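Local coordinates for flavohemoprotein (Vibrio cholerae O1 biovar El Tor, PDB 4EH1) that uses O2 and NAD(P)H to turn nitric oxide into nitrate, its FAD- and NAD(P)H-binding reductase domain, present here, supplying the electrons, at the interface of chains A and B. Residues are numbered along the deposited sequence; one frame, centred on the assembly and turned at random. Chains: chain A/B, Flavohemoprotein.

The interface of chains A and B. Residues chain A 9-13, 19, 95; chain B 10-13, 19.
A:Lys11 and B:Lys11 both set CG anti to the backbone N (chi1 -161° and 176°), and beyond it each chain runs extended. Each valine at position 13 likewise holds CG1 anti to N. This leaves CG2 beside N, where it meets the other valine, while CG1 and CB face the opposite lysine. The two glutamines bend at chi2, which turns each amide towards the opposite strand. A:Gln12 sets CG anti to the carbonyl carbon, and B:Gln12 does not share that first torsion. The ends of strand 4-13 of chain A and strand 5-13 of chain B pair antiparallel about the two-fold axis, with A:Gln12 opposite B:Gln12. B:Val13 N donates to the backbone carbonyl A:Lys11 O at 2.9 Å, and A:Val13 N donates to B:Lys11 O at 2.8 Å. Both donors lie in the carbonyl plane, and the bonds are nearly straight. A:Gln12 adds a side-chain bond: its amide oxygen OE1 takes B:Lys11 N at 3.1 Å. That N-H comes from above the amide carbonyl plane, off the lone pair. The twin bond, A:Lys11 N to B:Gln12 OE1, is weak at 3.3 Å. The two glutamine side chains cross at about a right angle, their amide planes 65° apart. On the apolar side, the methylenes of each lysine pass obliquely over the opposite valine. A:Lys11 CD lies 3.7 Å from B:Val13 CB, and CE and NZ pass by CG1. The two valines cross at about a right angle and touch through their methyls, A:Val13 CG2 lying 3.5 Å from B:Val13 CG2. At the margin, A:Val95 CG2 sits by the amide of B:Gln12, and a water links A:Val95 N to B:Val13 O. The patch joins the FAD-binding parts of two reductase domains edge to edge. It forms part of the interface of the deposited dimer, though the structure alone does not show whether the full-length flavohemoprotein pairs this way.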
loop_
_atom_site.group_PDB
_atom_site.type_symbol
_atom_site.label_atom_id
_atom_site.label_comp_id
_atom_site.label_asym_id
_atom_site.label_seq_id
_atom_site.Cartn_x
_atom_site.Cartn_y
_atom_site.Cartn_z
ATOM N N ARG A 9 -11.300 -1.311 -0.818
ATOM C CA ARG A 9 -11.346 0.061 -0.287
ATOM C C ARG A 9 -9.931 0.606 -0.024
ATOM O O ARG A 9 -9.680 1.808 -0.131
ATOM C CB ARG A 9 -12.141 0.094 1.011
ATOM C CG ARG A 9 -12.485 1.503 1.485
ATOM C CD ARG A 9 -13.363 1.530 2.753
ATOM N NE ARG A 9 -12.644 1.110 3.957
ATOM C CZ ARG A 9 -11.812 1.890 4.648
ATOM N NH1 ARG A 9 -11.589 3.144 4.251
ATOM N NH2 ARG A 9 -11.191 1.419 5.732
ATOM N N GLU A 10 -9.008 -0.297 0.310
ATOM C CA GLU A 10 -7.659 0.084 0.740
ATOM C C GLU A 10 -6.683 -0.988 0.329
ATOM O O GLU A 10 -7.016 -2.172 0.409
ATOM C CB GLU A 10 -7.592 0.144 2.251
ATOM C CG GLU A 10 -7.070 1.416 2.759
ATOM C CD GLU A 10 -8.190 2.289 3.205
ATOM O OE1 GLU A 10 -8.797 1.962 4.247
ATOM O OE2 GLU A 10 -8.479 3.281 2.505
ATOM N N LYS A 11 -5.475 -0.560 -0.042
ATOM C CA LYS A 11 -4.381 -1.432 -0.449
ATOM C C LYS A 11 -3.098 -0.915 0.210
ATOM O O LYS A 11 -2.483 0.020 -0.268
ATOM C CB LYS A 11 -4.246 -1.402 -1.971
ATOM C CG LYS A 11 -3.482 -2.571 -2.549
ATOM C CD LYS A 11 -3.518 -2.590 -4.084
ATOM C CE LYS A 11 -2.579 -3.690 -4.606
ATOM N NZ LYS A 11 -2.557 -3.717 -6.076
ATOM N N GLN A 12 -2.738 -1.498 1.345
ATOM C CA GLN A 12 -1.604 -1.015 2.118
ATOM C C GLN A 12 -0.436 -1.991 2.039
ATOM O O GLN A 12 -0.617 -3.202 2.148
ATOM C CB GLN A 12 -1.980 -0.810 3.592
ATOM C CG GLN A 12 -2.988 0.314 3.847
ATOM C CD GLN A 12 -2.344 1.691 3.982
ATOM O OE1 GLN A 12 -1.304 1.867 4.644
ATOM N NE2 GLN A 12 -2.970 2.680 3.362
ATOM N N VAL A 13 0.758 -1.444 1.858
ATOM C CA VAL A 13 1.963 -2.248 1.885
ATOM C C VAL A 13 2.305 -2.564 3.316
ATOM O O VAL A 13 2.469 -1.675 4.122
ATOM C CB VAL A 13 3.136 -1.519 1.220
ATOM C CG1 VAL A 13 4.408 -2.379 1.265
ATOM C CG2 VAL A 13 2.768 -1.197 -0.206
ATOM N N THR A 19 1.183 -7.288 1.028
ATOM C CA THR A 19 0.291 -6.156 0.853
ATOM C C THR A 19 -1.105 -6.508 1.381
ATOM O O THR A 19 -1.612 -7.602 1.115
ATOM C CB THR A 19 0.267 -5.741 -0.640
ATOM O OG1 THR A 19 1.501 -5.057 -0.930
ATOM C CG2 THR A 19 -0.950 -4.791 -0.962
ATOM N N VAL A 95 -7.239 -0.270 -5.742
ATOM C CA VAL A 95 -8.303 0.382 -4.996
ATOM C C VAL A 95 -9.425 0.787 -5.951
ATOM O O VAL A 95 -9.181 1.457 -6.961
ATOM C CB VAL A 95 -7.806 1.647 -4.257
ATOM C CG1 VAL A 95 -8.975 2.369 -3.590
ATOM C CG2 VAL A 95 -6.742 1.280 -3.215
ATOM N N GLU B 10 1.362 5.824 6.610
ATOM C CA GLU B 10 0.571 4.948 5.723
ATOM C C GLU B 10 1.383 4.694 4.476
ATOM O O GLU B 10 2.172 5.540 4.083
ATOM C CB GLU B 10 -0.780 5.597 5.349
ATOM C CG GLU B 10 -1.711 5.837 6.543
ATOM C CD GLU B 10 -2.948 6.681 6.205
ATOM O OE1 GLU B 10 -3.269 6.831 5.005
ATOM O OE2 GLU B 10 -3.601 7.201 7.145
ATOM N N LYS B 11 1.187 3.546 3.846
ATOM C CA LYS B 11 1.881 3.259 2.617
ATOM C C LYS B 11 0.858 2.527 1.740
ATOM O O LYS B 11 0.546 1.344 1.942
ATOM C CB LYS B 11 3.158 2.477 2.913
ATOM C CG LYS B 11 3.948 2.008 1.708
ATOM C CD LYS B 11 5.318 1.475 2.184
ATOM C CE LYS B 11 6.171 0.905 1.047
ATOM N NZ LYS B 11 7.402 0.201 1.575
ATOM N N GLN B 12 0.295 3.291 0.808
ATOM C CA GLN B 12 -0.810 2.873 -0.042
ATOM C C GLN B 12 -0.280 2.583 -1.435
ATOM O O GLN B 12 0.459 3.385 -1.995
ATOM C CB GLN B 12 -1.824 4.013 -0.172
ATOM C CG GLN B 12 -3.157 3.801 0.528
ATOM C CD GLN B 12 -4.265 3.291 -0.396
ATOM O OE1 GLN B 12 -5.291 2.778 0.077
ATOM N NE2 GLN B 12 -4.064 3.439 -1.720
ATOM N N VAL B 13 -0.679 1.451 -2.000
ATOM C CA VAL B 13 -0.419 1.172 -3.409
ATOM C C VAL B 13 -1.429 1.929 -4.275
ATOM O O VAL B 13 -2.642 1.774 -4.112
ATOM C CB VAL B 13 -0.555 -0.330 -3.709
ATOM C CG1 VAL B 13 -0.242 -0.631 -5.207
ATOM C CG2 VAL B 13 0.336 -1.129 -2.788
ATOM N N THR B 19 3.495 3.833 -5.452
ATOM C CA THR B 19 3.037 3.645 -4.085
ATOM C C THR B 19 3.110 4.970 -3.338
ATOM O O THR B 19 4.059 5.706 -3.521
ATOM C CB THR B 19 3.882 2.577 -3.372
ATOM O OG1 THR B 19 3.490 1.278 -3.847
ATOM C CG2 THR B 19 3.675 2.645 -1.837
HETATM O O HOH W 1 -4.535 0.792 -5.997
#